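Local atomic coordinates of aminopeptidase N (Francisella tularensis subsp. tularensis, PDB entry 5DLL), a protein that probably degrades intracellular peptides, acting as a zinc-dependent M1-family aminopeptidase that releases single amino acids, preferably alanine, from the N-terminus. Residues A274-F283 with E310-R319; I282-A290 with E301-H309. All coordinates share one frame; numbering follows the deposited sequence.

How the interactions relate
Both interactions lie in the M1 peptidase domain, pair strand 280-284 and its flanking residues with helix 297-312 and, in interaction 1, the short helix 314-319, and reach the zinc ion; their centres are about 13 Å apart. Along the chain the strand runs from interaction 1 into interaction 2, Ile282 and Phe283 belonging to both. Helix 297-312 then gives residues 301-309 to interaction 2, and its end serves interaction 1 together with helix 314-319. Strands 274-275 and 280-284 are neighbours in one mixed sheet. Interaction 1 is mainly polar and holds Glu310 and His313; interaction 2 is apolar and packs the earlier turns, up to His309, on the strand end and the residues after it.

Interaction 1 (A274-F283 with E310-R319); sequences AMENKGLNIF and EYFHNWTGDR. With ZN (zinc ion), chain B.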
ATOM      1  N   ALA A 274       4.826   4.501  -8.433  1.00 39.10           N
ATOM      2  CA  ALA A 274       6.233   4.393  -8.086  1.00 37.39           C
ATOM      3  C   ALA A 274       6.795   3.103  -8.671  1.00 34.42           C
ATOM      4  O   ALA A 274       6.076   2.110  -8.786  1.00 34.81           O
ATOM      5  CB  ALA A 274       6.399   4.412  -6.575  1.00 40.12           C
ATOM      6  N   MET A 275       8.071   3.112  -9.053  1.00 31.22           N
ATOM      7  CA  MET A 275       8.686   1.916  -9.628  1.00 32.12           C
ATOM      8  C   MET A 275      10.128   1.753  -9.170  1.00 30.71           C
ATOM      9  O   MET A 275      10.889   2.716  -9.149  1.00 28.47           O
ATOM     10  CB  MET A 275       8.608   1.944 -11.162  1.00 32.39           C
ATOM     11  CG  MET A 275       9.207   0.716 -11.848  1.00 32.73           C
ATOM     12  SD  MET A 275       8.361  -0.843 -11.483  1.00 35.48           S
ATOM     13  CE  MET A 275       9.715  -2.018 -11.584  1.00 32.47           C
ATOM     14  N   GLU A 276      10.497   0.512  -8.850  1.00 31.90           N
ATOM     15  CA  GLU A 276      11.764   0.219  -8.184  1.00 32.93           C
ATOM     16  C   GLU A 276      12.941  -0.002  -9.131  1.00 34.18           C
ATOM     17  O   GLU A 276      13.831  -0.803  -8.829  1.00 39.63           O
ATOM     18  CB  GLU A 276      11.612  -1.020  -7.286  1.00 34.57           C
ATOM     19  CG  GLU A 276      11.518  -2.356  -8.019  1.00 36.22           C
ATOM     20  CD  GLU A 276      10.128  -2.956  -8.049  1.00 38.64           C
ATOM     21  OE1 GLU A 276       9.134  -2.210  -7.883  1.00 32.71           O
ATOM     22  OE2 GLU A 276      10.049  -4.192  -8.252  1.00 39.09           O
ATOM     23  N   ASN A 277      12.977   0.702 -10.259  1.00 31.23           N
ATOM     24  CA  ASN A 277      14.016   0.438 -11.256  1.00 34.03           C
ATOM     25  C   ASN A 277      15.386   0.579 -10.602  1.00 32.99           C
ATOM     26  O   ASN A 277      15.630   1.542  -9.879  1.00 34.93           O
ATOM     27  CB  ASN A 277      13.897   1.368 -12.468  1.00 34.06           C
ATOM     28  CG  ASN A 277      12.521   1.342 -13.097  1.00 32.81           C
ATOM     29  OD1 ASN A 277      11.862   2.374 -13.198  1.00 33.76           O
ATOM     30  ND2 ASN A 277      12.080   0.165 -13.523  1.00 36.37           N
ATOM     31  N   LYS A 278      16.259  -0.397 -10.842  1.00 31.66           N
ATOM     32  CA  LYS A 278      17.531  -0.502 -10.131  1.00 33.36           C
ATOM     33  C   LYS A 278      18.386   0.758 -10.295  1.00 34.01           C
ATOM     34  O   LYS A 278      18.785   1.109 -11.403  1.00 34.98           O
ATOM     35  CB  LYS A 278      18.287  -1.746 -10.607  1.00 39.15           C
ATOM     36  CG  LYS A 278      19.683  -1.948 -10.027  1.00 45.86           C
ATOM     37  CD  LYS A 278      19.678  -2.125  -8.518  1.00 49.36           C
ATOM     38  CE  LYS A 278      21.019  -2.652  -8.013  1.00 49.24           C
ATOM     39  NZ  LYS A 278      21.083  -4.140  -8.073  1.00 57.84           N
ATOM     40  N   GLY A 279      18.633   1.444  -9.179  1.00 37.91           N
ATOM     41  CA  GLY A 279      19.470   2.645  -9.155  1.00 38.96           C
ATOM     42  C   GLY A 279      18.779   3.897  -9.671  1.00 39.96           C
ATOM     43  O   GLY A 279      19.361   4.983  -9.679  1.00 39.16           O
ATOM     44  N   LEU A 280      17.524   3.750 -10.079  1.00 39.16           N
ATOM     45  CA  LEU A 280      16.831   4.782 -10.839  1.00 36.53           C
ATOM     46  C   LEU A 280      15.337   4.606 -10.617  1.00 35.19           C
ATOM     47  O   LEU A 280      14.604   4.153 -11.488  1.00 33.32           O
ATOM     48  CB  LEU A 280      17.194   4.678 -12.329  1.00 32.98           C
ATOM     49  CG  LEU A 280      16.591   5.704 -13.297  1.00 31.47           C
ATOM     50  CD1 LEU A 280      16.704   7.129 -12.782  1.00 31.58           C
ATOM     51  CD2 LEU A 280      17.253   5.582 -14.657  1.00 33.61           C
ATOM     52  N   ASN A 281      14.896   4.932  -9.414  1.00 36.49           N
ATOM     53  CA  ASN A 281      13.493   4.818  -9.084  1.00 35.48           C
ATOM     54  C   ASN A 281      12.754   5.953  -9.768  1.00 35.50           C
ATOM     55  O   ASN A 281      13.315   7.032  -9.974  1.00 35.34           O
ATOM     56  CB  ASN A 281      13.293   4.858  -7.569  1.00 37.93           C
ATOM     57  CG  ASN A 281      13.911   3.662  -6.862  1.00 37.94           C
ATOM     58  OD1 ASN A 281      14.453   2.749  -7.495  1.00 47.64           O
ATOM     59  ND2 ASN A 281      13.825   3.656  -5.537  1.00 40.77           N
ATOM     60  N   ILE A 282      11.512   5.693 -10.157  1.00 36.05           N
ATOM     61  CA  ILE A 282      10.691   6.682 -10.841  1.00 33.35           C
ATOM     62  C   ILE A 282       9.377   6.763 -10.092  1.00 32.63           C
ATOM     63  O   ILE A 282       8.808   5.738  -9.710  1.00 30.09           O
ATOM     64  CB  ILE A 282      10.459   6.316 -12.326  1.00 36.91           C
ATOM     65  CG1 ILE A 282      11.805   6.145 -13.046  1.00 36.57           C
ATOM     66  CG2 ILE A 282       9.634   7.391 -13.034  1.00 36.46           C
ATOM     67  CD1 ILE A 282      11.697   5.961 -14.548  1.00 36.76           C
ATOM     68  N   PHE A 283       8.915   7.989  -9.872  1.00 36.97           N
ATOM     69  CA  PHE A 283       7.713   8.237  -9.087  1.00 42.86           C
ATOM     70  C   PHE A 283       6.828   9.241  -9.792  1.00 41.57           C
ATOM     71  O   PHE A 283       7.309  10.077 -10.556  1.00 40.89           O
ATOM     72  CB  PHE A 283       8.060   8.831  -7.715  1.00 44.11           C
ATOM     73  CG  PHE A 283       8.887   7.935  -6.837  1.00 44.10           C
ATOM     74  CD1 PHE A 283      10.270   7.918  -6.951  1.00 46.46           C
ATOM     75  CD2 PHE A 283       8.288   7.143  -5.865  1.00 46.52           C
ATOM     76  CE1 PHE A 283      11.041   7.105  -6.131  1.00 42.39           C
ATOM     77  CE2 PHE A 283       9.056   6.330  -5.041  1.00 43.41           C
ATOM     78  CZ  PHE A 283      10.434   6.307  -5.177  1.00 37.09           C
ATOM     79  N   GLU A 310      10.389   1.572  -2.158  1.00 35.30           N
ATOM     80  CA  GLU A 310      11.084   1.379  -3.422  1.00 37.43           C
ATOM     81  C   GLU A 310      12.583   1.169  -3.206  1.00 36.70           C
ATOM     82  O   GLU A 310      13.196   0.375  -3.924  1.00 38.55           O
ATOM     83  CB  GLU A 310      10.825   2.548  -4.387  1.00 42.49           C
ATOM     84  CG  GLU A 310       9.353   2.804  -4.730  1.00 47.95           C
ATOM     85  CD  GLU A 310       8.609   1.589  -5.282  1.00 51.10           C
ATOM     86  OE1 GLU A 310       9.228   0.748  -5.966  1.00 51.12           O
ATOM     87  OE2 GLU A 310       7.386   1.477  -5.035  1.00 55.76           O
ATOM     88  N   TYR A 311      13.175   1.857  -2.224  1.00 34.74           N
ATOM     89  CA  TYR A 311      14.594   1.644  -1.908  1.00 36.46           C
ATOM     90  C   TYR A 311      14.844   0.209  -1.417  1.00 36.19           C
ATOM     91  O   TYR A 311      15.871  -0.401  -1.742  1.00 36.91           O
ATOM     92  CB  TYR A 311      15.128   2.662  -0.877  1.00 42.39           C
ATOM     93  CG  TYR A 311      16.551   2.345  -0.438  1.00 41.55           C
ATOM     94  CD1 TYR A 311      17.640   2.684  -1.238  1.00 42.85           C
ATOM     95  CD2 TYR A 311      16.803   1.656   0.753  1.00 42.78           C
ATOM     96  CE1 TYR A 311      18.940   2.367  -0.859  1.00 48.28           C
ATOM     97  CE2 TYR A 311      18.096   1.333   1.139  1.00 42.36           C
ATOM     98  CZ  TYR A 311      19.162   1.690   0.331  1.00 44.92           C
ATOM     99  OH  TYR A 311      20.449   1.378   0.707  1.00 47.04           O
ATOM    100  N   PHE A 312      13.900  -0.329  -0.652  1.00 36.48           N
ATOM    101  CA  PHE A 312      14.051  -1.664  -0.068  1.00 33.97           C
ATOM    102  C   PHE A 312      14.025  -2.763  -1.128  1.00 34.25           C
ATOM    103  O   PHE A 312      14.657  -3.801  -0.949  1.00 34.30           O
ATOM    104  CB  PHE A 312      13.004  -1.894   1.032  1.00 32.36           C
ATOM    105  CG  PHE A 312      13.026  -0.841   2.117  1.00 32.72           C
ATOM    106  CD1 PHE A 312      14.232  -0.293   2.559  1.00 32.37           C
ATOM    107  CD2 PHE A 312      11.849  -0.390   2.692  1.00 31.49           C
ATOM    108  CE1 PHE A 312      14.258   0.681   3.535  1.00 31.01           C
ATOM    109  CE2 PHE A 312      11.870   0.585   3.674  1.00 31.44           C
ATOM    110  CZ  PHE A 312      13.076   1.119   4.096  1.00 32.27           C
ATOM    111  N   HIS A 313      13.341  -2.525  -2.249  1.00 34.88           N
ATOM    112  CA  HIS A 313      13.394  -3.461  -3.387  1.00 37.99           C
ATOM    113  C   HIS A 313      14.812  -3.710  -3.894  1.00 40.73           C
ATOM    114  O   HIS A 313      15.082  -4.770  -4.455  1.00 43.17           O
ATOM    115  CB  HIS A 313      12.537  -2.985  -4.565  1.00 38.17           C
ATOM    116  CG  HIS A 313      11.092  -3.348  -4.451  1.00 34.55           C
ATOM    117  ND1 HIS A 313      10.665  -4.640  -4.242  1.00 34.49           N
ATOM    118  CD2 HIS A 313       9.976  -2.588  -4.527  1.00 35.92           C
ATOM    119  CE1 HIS A 313       9.346  -4.660  -4.185  1.00 36.13           C
ATOM    120  NE2 HIS A 313       8.903  -3.428  -4.354  1.00 37.99           N
ATOM    121  N   ASN A 314      15.709  -2.741  -3.707  1.00 44.59           N
ATOM    122  CA  ASN A 314      17.097  -2.883  -4.150  1.00 41.89           C
ATOM    123  C   ASN A 314      17.701  -4.239  -3.802  1.00 38.20           C
ATOM    124  O   ASN A 314      18.460  -4.795  -4.591  1.00 38.74           O
ATOM    125  CB  ASN A 314      17.981  -1.776  -3.577  1.00 40.88           C
ATOM    126  CG  ASN A 314      19.352  -1.746  -4.221  1.00 40.69           C
ATOM    127  OD1 ASN A 314      19.458  -1.642  -5.434  1.00 44.24           O
ATOM    128  ND2 ASN A 314      20.407  -1.841  -3.413  1.00 41.74           N
ATOM    129  N   TRP A 315      17.374  -4.756  -2.621  1.00 35.53           N
ATOM    130  CA  TRP A 315      17.796  -6.102  -2.231  1.00 35.26           C
ATOM    131  C   TRP A 315      16.668  -7.107  -2.434  1.00 32.76           C
ATOM    132  O   TRP A 315      16.863  -8.124  -3.090  1.00 30.57           O
ATOM    133  CB  TRP A 315      18.319  -6.126  -0.784  1.00 35.18           C
ATOM    134  CG  TRP A 315      19.729  -5.626  -0.695  1.00 34.98           C
ATOM    135  CD1 TRP A 315      20.131  -4.355  -0.404  1.00 33.80           C
ATOM    136  CD2 TRP A 315      20.923  -6.377  -0.950  1.00 36.86           C
ATOM    137  NE1 TRP A 315      21.502  -4.270  -0.451  1.00 33.24           N
ATOM    138  CE2 TRP A 315      22.013  -5.497  -0.783  1.00 35.24           C
ATOM    139  CE3 TRP A 315      21.176  -7.710  -1.300  1.00 36.90           C
ATOM    140  CZ2 TRP A 315      23.337  -5.908  -0.950  1.00 36.19           C
ATOM    141  CZ3 TRP A 315      22.491  -8.117  -1.462  1.00 36.23           C
ATOM    142  CH2 TRP A 315      23.555  -7.219  -1.286  1.00 36.27           C
ATOM    143  N   THR A 316      15.490  -6.811  -1.887  1.00 32.29           N
ATOM    144  CA  THR A 316      14.342  -7.709  -2.002  1.00 33.57           C
ATOM    145  C   THR A 316      13.512  -7.390  -3.245  1.00 35.52           C
ATOM    146  O   THR A 316      12.421  -6.820  -3.157  1.00 34.98           O
ATOM    147  CB  THR A 316      13.455  -7.663  -0.742  1.00 34.42           C
ATOM    148  OG1 THR A 316      13.029  -6.317  -0.490  1.00 30.47           O
ATOM    149  CG2 THR A 316      14.226  -8.195   0.461  1.00 37.92           C
ATOM    150  N   GLY A 317      14.044  -7.776  -4.402  1.00 39.76           N
ATOM    151  CA  GLY A 317      13.368  -7.567  -5.678  1.00 37.19           C
ATOM    152  C   GLY A 317      14.349  -7.437  -6.821  1.00 35.64           C
ATOM    153  O   GLY A 317      14.208  -8.103  -7.844  1.00 43.01           O
ATOM    154  N   ASP A 318      15.344  -6.574  -6.646  1.00 32.89           N
ATOM    155  CA  ASP A 318      16.313  -6.285  -7.700  1.00 35.52           C
ATOM    156  C   ASP A 318      17.533  -7.193  -7.609  1.00 35.38           C
ATOM    157  O   ASP A 318      17.960  -7.776  -8.600  1.00 39.23           O
ATOM    158  CB  ASP A 318      16.758  -4.815  -7.651  1.00 35.69           C
ATOM    159  CG  ASP A 318      15.598  -3.833  -7.795  1.00 34.23           C
ATOM    160  OD1 ASP A 318      14.425  -4.260  -7.776  1.00 30.91           O
ATOM    161  OD2 ASP A 318      15.871  -2.624  -7.926  1.00 37.31           O
ATOM    162  N   ARG A 319      18.092  -7.308  -6.415  1.00 39.21           N
ATOM    163  CA  ARG A 319      19.298  -8.099  -6.213  1.00 37.96           C
ATOM    164  C   ARG A 319      18.967  -9.597  -6.163  1.00 35.41           C
ATOM    165  O   ARG A 319      19.690 -10.412  -6.730  1.00 35.55           O
ATOM    166  CB  ARG A 319      20.006  -7.640  -4.946  1.00 37.55           C
ATOM    167  CG  ARG A 319      21.475  -7.979  -4.916  1.00 40.89           C
ATOM    168  CD  ARG A 319      22.324  -7.033  -5.743  1.00 39.03           C
ATOM    169  NE  ARG A 319      23.715  -7.474  -5.689  1.00 41.39           N
ATOM    170  CZ  ARG A 319      24.636  -7.029  -4.837  1.00 44.15           C
ATOM    171  NH1 ARG A 319      24.362  -6.080  -3.949  1.00 52.79           N
ATOM    172  NH2 ARG A 319      25.858  -7.534  -4.882  1.00 52.08           N
TER
HETATM  173 ZN    ZN B 901       6.869  -2.768  -4.600  1.00 40.06          ZN
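Glu276 lays its carboxylate over one face of the His313 imidazole, CD 3.5 Å from CD2 and offset toward the ring rim, with the two planes only 18° apart. The first torsion of Glu276 (chi1 73°) sets CG between its own backbone N and carbonyl carbon, and CB and CG rest against the CB of His313. The Glu276 and Glu310 side chains cross at about a right angle, Glu276 OE1 3.5 Å from Glu310 OE1; Lys331, salt-bridged to Glu276 OE2, probably eases the repulsion. Glu310 OE2 lies 3.5 Å from Ala274 CB. The Glu310 and Phe283 side chains pass in opposite directions, Glu310 CG 3.6 Å from Phe283 CE2. Two signatures of M1 aminopeptidases meet here: Ala274-Asn277 are the last four residues of the GAMEN exopeptidase motif, and His309, Glu310 and His313 form HExxH, consistent with Glu310 being the general base. His313 NE2 binds the zinc ion at 2.1 Å, alongside His309 and Glu332. The other ring nitrogen, ND1, donates to Thr316 O (3.0 Å, 156°), which with the zinc bond helps fix the ring's rotation. Beyond the motif, the Lys278 chain runs past Asn314, whose ND2 is bonded to Asp258.

Interaction 2 (I282-A290 with E301-H309); sequences IFNTKYIMA and ELVQSVVGH. With ZN (zinc ion), chain B.
Val303, the first residue of 301-309 to touch, rests both methyls against the backbone that follows strand 280-284. CG2 lies 3.5 Å from the carbonyl O of Tyr287, while CG1 sits against the next peptide, 3.9 Å from Ile288 O. The nearest CA pair is Val303 and Ile288, 5.0 Å apart. Tyr237 of helix 236-253 also touches the Val303 side chain. One turn on, Val306 points its CB toward residues 282-290. Its CG1, anti to the backbone N (chi1 164°), reaches the Phe283 ring obliquely, 3.4 Å from CE2 and 3.6 Å from CD2; the same methyl lies more loosely beside Tyr287 CB. Val307 works at the flank: its CG2 is 4.2 Å from Ile288 CG2, and its CA faces the CZ end of Phe283. Ala241 and Val242 of helix 236-253 pack on it as well, so Val307 sits where that helix, this helix and the sheet meet. The segment ends at His309, which makes no contact with residues 282-290. Its imidazole binds the zinc ion through NE2 at 2.2 Å, and Asp339 holds ND1 as a second-shell partner. The three valines thus form an apolar patch on one side of the helix, packed on the end of the sheet and the loop after it, within the thermolysin-like catalytic domain. With no hydrogen bond crossing between the segments, the seating of the helix that carries His309 depends here on shape fit and apolar burial and not on directional bonds.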
ATOM      1  N   ILE A 282      11.512   5.693 -10.157  1.00 36.05           N
ATOM      2  CA  ILE A 282      10.691   6.682 -10.841  1.00 33.35           C
ATOM      3  C   ILE A 282       9.377   6.763 -10.092  1.00 32.63           C
ATOM      4  O   ILE A 282       8.808   5.738  -9.710  1.00 30.09           O
ATOM      5  CB  ILE A 282      10.459   6.316 -12.326  1.00 36.91           C
ATOM      6  CG1 ILE A 282      11.805   6.145 -13.046  1.00 36.57           C
ATOM      7  CG2 ILE A 282       9.634   7.391 -13.034  1.00 36.46           C
ATOM      8  CD1 ILE A 282      11.697   5.961 -14.548  1.00 36.76           C
ATOM      9  N   PHE A 283       8.915   7.989  -9.872  1.00 36.97           N
ATOM     10  CA  PHE A 283       7.713   8.237  -9.087  1.00 42.86           C
ATOM     11  C   PHE A 283       6.828   9.241  -9.792  1.00 41.57           C
ATOM     12  O   PHE A 283       7.309  10.077 -10.556  1.00 40.89           O
ATOM     13  CB  PHE A 283       8.060   8.831  -7.715  1.00 44.11           C
ATOM     14  CG  PHE A 283       8.887   7.935  -6.837  1.00 44.10           C
ATOM     15  CD1 PHE A 283      10.270   7.918  -6.951  1.00 46.46           C
ATOM     16  CD2 PHE A 283       8.288   7.143  -5.865  1.00 46.52           C
ATOM     17  CE1 PHE A 283      11.041   7.105  -6.131  1.00 42.39           C
ATOM     18  CE2 PHE A 283       9.056   6.330  -5.041  1.00 43.41           C
ATOM     19  CZ  PHE A 283      10.434   6.307  -5.177  1.00 37.09           C
ATOM     20  N   ASN A 284       5.533   9.150  -9.509  1.00 40.80           N
ATOM     21  CA  ASN A 284       4.600  10.229  -9.774  1.00 40.38           C
ATOM     22  C   ASN A 284       4.997  11.372  -8.853  1.00 42.65           C
ATOM     23  O   ASN A 284       5.344  11.125  -7.693  1.00 42.72           O
ATOM     24  CB  ASN A 284       3.177   9.764  -9.452  1.00 44.27           C
ATOM     25  CG  ASN A 284       2.111  10.595 -10.134  1.00 43.39           C
ATOM     26  OD1 ASN A 284       2.214  11.817 -10.240  1.00 41.55           O
ATOM     27  ND2 ASN A 284       1.068   9.925 -10.594  1.00 45.99           N
ATOM     28  N   THR A 285       4.964  12.609  -9.348  1.00 45.58           N
ATOM     29  CA  THR A 285       5.358  13.761  -8.519  1.00 49.60           C
ATOM     30  C   THR A 285       4.493  13.920  -7.269  1.00 47.60           C
ATOM     31  O   THR A 285       4.997  14.318  -6.224  1.00 55.22           O
ATOM     32  CB  THR A 285       5.340  15.097  -9.292  1.00 53.55           C
ATOM     33  OG1 THR A 285       4.170  15.178 -10.114  1.00 63.10           O
ATOM     34  CG2 THR A 285       6.579  15.232 -10.156  1.00 59.36           C
ATOM     35  N   LYS A 286       3.206  13.598  -7.368  1.00 53.05           N
ATOM     36  CA  LYS A 286       2.291  13.788  -6.239  1.00 61.41           C
ATOM     37  C   LYS A 286       2.609  12.900  -5.035  1.00 55.24           C
ATOM     38  O   LYS A 286       2.198  13.218  -3.920  1.00 68.15           O
ATOM     39  CB  LYS A 286       0.827  13.598  -6.665  1.00 68.07           C
ATOM     40  CG  LYS A 286       0.427  12.176  -7.027  1.00 74.25           C
ATOM     41  CD  LYS A 286      -1.087  12.031  -7.079  1.00 82.61           C
ATOM     42  CE  LYS A 286      -1.493  10.672  -7.628  1.00 85.18           C
ATOM     43  NZ  LYS A 286      -2.910  10.330  -7.326  1.00 84.61           N
ATOM     44  N   TYR A 287       3.331  11.801  -5.254  1.00 54.49           N
ATOM     45  CA  TYR A 287       3.659  10.868  -4.170  1.00 51.31           C
ATOM     46  C   TYR A 287       4.953  11.194  -3.418  1.00 45.66           C
ATOM     47  O   TYR A 287       5.189  10.606  -2.361  1.00 43.26           O
ATOM     48  CB  TYR A 287       3.712   9.417  -4.683  1.00 56.05           C
ATOM     49  CG  TYR A 287       2.368   8.842  -5.107  1.00 77.32           C
ATOM     50  CD1 TYR A 287       1.242   8.947  -4.285  1.00 83.92           C
ATOM     51  CD2 TYR A 287       2.228   8.170  -6.321  1.00 77.59           C
ATOM     52  CE1 TYR A 287       0.019   8.420  -4.671  1.00 85.42           C
ATOM     53  CE2 TYR A 287       1.009   7.640  -6.713  1.00 79.87           C
ATOM     54  CZ  TYR A 287      -0.090   7.764  -5.886  1.00 81.21           C
ATOM     55  OH  TYR A 287      -1.301   7.239  -6.276  1.00 71.79           O
ATOM     56  N   ILE A 288       5.782  12.107  -3.937  1.00 43.56           N
ATOM     57  CA  ILE A 288       7.038  12.488  -3.250  1.00 48.02           C
ATOM     58  C   ILE A 288       7.198  13.982  -2.913  1.00 47.83           C
ATOM     59  O   ILE A 288       8.226  14.390  -2.362  1.00 41.02           O
ATOM     60  CB  ILE A 288       8.286  12.019  -4.036  1.00 51.14           C
ATOM     61  CG1 ILE A 288       8.396  12.732  -5.383  1.00 53.82           C
ATOM     62  CG2 ILE A 288       8.257  10.509  -4.240  1.00 55.42           C
ATOM     63  CD1 ILE A 288       9.683  12.418  -6.115  1.00 57.46           C
ATOM     64  N   MET A 289       6.192  14.794  -3.225  1.00 51.24           N
ATOM     65  CA  MET A 289       6.285  16.235  -2.996  1.00 54.61           C
ATOM     66  C   MET A 289       5.704  16.614  -1.641  1.00 53.56           C
ATOM     67  O   MET A 289       4.674  16.082  -1.226  1.00 58.17           O
ATOM     68  CB  MET A 289       5.570  17.012  -4.105  1.00 56.11           C
ATOM     69  CG  MET A 289       6.366  17.127  -5.397  1.00 58.19           C
ATOM     70  SD  MET A 289       5.706  18.379  -6.520  1.00 67.05           S
ATOM     71  CE  MET A 289       3.965  17.942  -6.560  1.00 63.03           C
ATOM     72  N   ALA A 290       6.372  17.537  -0.955  1.00 51.57           N
ATOM     73  CA  ALA A 290       5.870  18.058   0.310  1.00 52.67           C
ATOM     74  C   ALA A 290       6.529  19.388   0.650  1.00 55.71           C
ATOM     75  O   ALA A 290       7.753  19.491   0.664  1.00 58.28           O
ATOM     76  CB  ALA A 290       6.099  17.052   1.428  1.00 49.40           C
ATOM     77  N   GLU A 301       4.577  11.300   6.214  1.00 42.38           N
ATOM     78  CA  GLU A 301       4.749   9.878   6.546  1.00 43.35           C
ATOM     79  C   GLU A 301       4.617   8.976   5.320  1.00 44.95           C
ATOM     80  O   GLU A 301       5.302   7.949   5.218  1.00 43.46           O
ATOM     81  CB  GLU A 301       3.728   9.435   7.598  1.00 46.31           C
ATOM     82  CG  GLU A 301       4.083   8.122   8.286  1.00 51.68           C
ATOM     83  CD  GLU A 301       2.913   7.157   8.376  1.00 63.95           C
ATOM     84  OE1 GLU A 301       2.488   6.839   9.508  1.00 58.06           O
ATOM     85  OE2 GLU A 301       2.421   6.713   7.312  1.00 73.28           O
ATOM     86  N   LEU A 302       3.723   9.355   4.407  1.00 44.66           N
ATOM     87  CA  LEU A 302       3.497   8.590   3.181  1.00 43.68           C
ATOM     88  C   LEU A 302       4.644   8.744   2.188  1.00 39.78           C
ATOM     89  O   LEU A 302       5.059   7.762   1.569  1.00 44.42           O
ATOM     90  CB  LEU A 302       2.173   8.993   2.533  1.00 45.95           C
ATOM     91  CG  LEU A 302       0.923   8.521   3.283  1.00 51.52           C
ATOM     92  CD1 LEU A 302      -0.317   9.272   2.806  1.00 56.03           C
ATOM     93  CD2 LEU A 302       0.743   7.015   3.138  1.00 51.51           C
ATOM     94  N   VAL A 303       5.147   9.970   2.038  1.00 35.94           N
ATOM     95  CA  VAL A 303       6.329  10.240   1.202  1.00 34.78           C
ATOM     96  C   VAL A 303       7.510   9.394   1.661  1.00 36.52           C
ATOM     97  O   VAL A 303       8.232   8.822   0.842  1.00 34.30           O
ATOM     98  CB  VAL A 303       6.738  11.732   1.248  1.00 35.12           C
ATOM     99  CG1 VAL A 303       8.138  11.944   0.681  1.00 35.59           C
ATOM    100  CG2 VAL A 303       5.732  12.586   0.490  1.00 37.46           C
ATOM    101  N   GLN A 304       7.696   9.334   2.975  1.00 37.49           N
ATOM    102  CA  GLN A 304       8.737   8.520   3.589  1.00 39.87           C
ATOM    103  C   GLN A 304       8.552   7.039   3.260  1.00 37.44           C
ATOM    104  O   GLN A 304       9.493   6.377   2.834  1.00 36.37           O
ATOM    105  CB  GLN A 304       8.719   8.721   5.109  1.00 45.13           C
ATOM    106  CG  GLN A 304       9.931   8.160   5.841  1.00 46.49           C
ATOM    107  CD  GLN A 304       9.714   8.050   7.340  1.00 40.50           C
ATOM    108  OE1 GLN A 304       8.711   7.497   7.801  1.00 41.25           O
ATOM    109  NE2 GLN A 304      10.663   8.566   8.108  1.00 37.95           N
ATOM    110  N   SER A 305       7.331   6.545   3.470  1.00 40.14           N
ATOM    111  CA  SER A 305       6.958   5.141   3.223  1.00 39.89           C
ATOM    112  C   SER A 305       7.132   4.729   1.765  1.00 39.48           C
ATOM    113  O   SER A 305       7.612   3.630   1.463  1.00 38.72           O
ATOM    114  CB  SER A 305       5.492   4.920   3.619  1.00 40.12           C
ATOM    115  OG  SER A 305       5.042   3.636   3.231  1.00 37.62           O
ATOM    116  N   VAL A 306       6.705   5.619   0.875  1.00 38.21           N
ATOM    117  CA  VAL A 306       6.805   5.417  -0.566  1.00 41.01           C
ATOM    118  C   VAL A 306       8.271   5.286  -0.990  1.00 40.62           C
ATOM    119  O   VAL A 306       8.662   4.301  -1.622  1.00 40.77           O
ATOM    120  CB  VAL A 306       6.122   6.588  -1.317  1.00 41.35           C
ATOM    121  CG1 VAL A 306       6.526   6.628  -2.781  1.00 45.83           C
ATOM    122  CG2 VAL A 306       4.608   6.499  -1.175  1.00 40.70           C
ATOM    123  N   VAL A 307       9.075   6.283  -0.630  1.00 36.07           N
ATOM    124  CA  VAL A 307      10.497   6.287  -0.956  1.00 35.08           C
ATOM    125  C   VAL A 307      11.163   5.069  -0.321  1.00 36.31           C
ATOM    126  O   VAL A 307      11.958   4.377  -0.963  1.00 36.98           O
ATOM    127  CB  VAL A 307      11.192   7.581  -0.465  1.00 37.40           C
ATOM    128  CG1 VAL A 307      12.707   7.485  -0.614  1.00 38.10           C
ATOM    129  CG2 VAL A 307      10.663   8.800  -1.213  1.00 36.58           C
ATOM    130  N   GLY A 308      10.836   4.818   0.944  1.00 35.62           N
ATOM    131  CA  GLY A 308      11.345   3.657   1.656  1.00 33.23           C
ATOM    132  C   GLY A 308      11.110   2.381   0.878  1.00 34.03           C
ATOM    133  O   GLY A 308      12.059   1.683   0.514  1.00 30.41           O
ATOM    134  N   HIS A 309       9.840   2.099   0.601  1.00 33.44           N
ATOM    135  CA  HIS A 309       9.434   0.858  -0.045  1.00 32.39           C
ATOM    136  C   HIS A 309      10.239   0.566  -1.305  1.00 33.19           C
ATOM    137  O   HIS A 309      10.709  -0.552  -1.506  1.00 34.07           O
ATOM    138  CB  HIS A 309       7.945   0.916  -0.386  1.00 32.45           C
ATOM    139  CG  HIS A 309       7.460  -0.258  -1.177  1.00 32.16           C
ATOM    140  ND1 HIS A 309       6.721  -1.278  -0.619  1.00 36.54           N
ATOM    141  CD2 HIS A 309       7.607  -0.572  -2.484  1.00 33.42           C
ATOM    142  CE1 HIS A 309       6.432  -2.170  -1.550  1.00 35.85           C
ATOM    143  NE2 HIS A 309       6.962  -1.767  -2.690  1.00 36.67           N
TER
HETATM  144 ZN    ZN B 901       6.869  -2.768  -4.600  1.00 40.06          ZN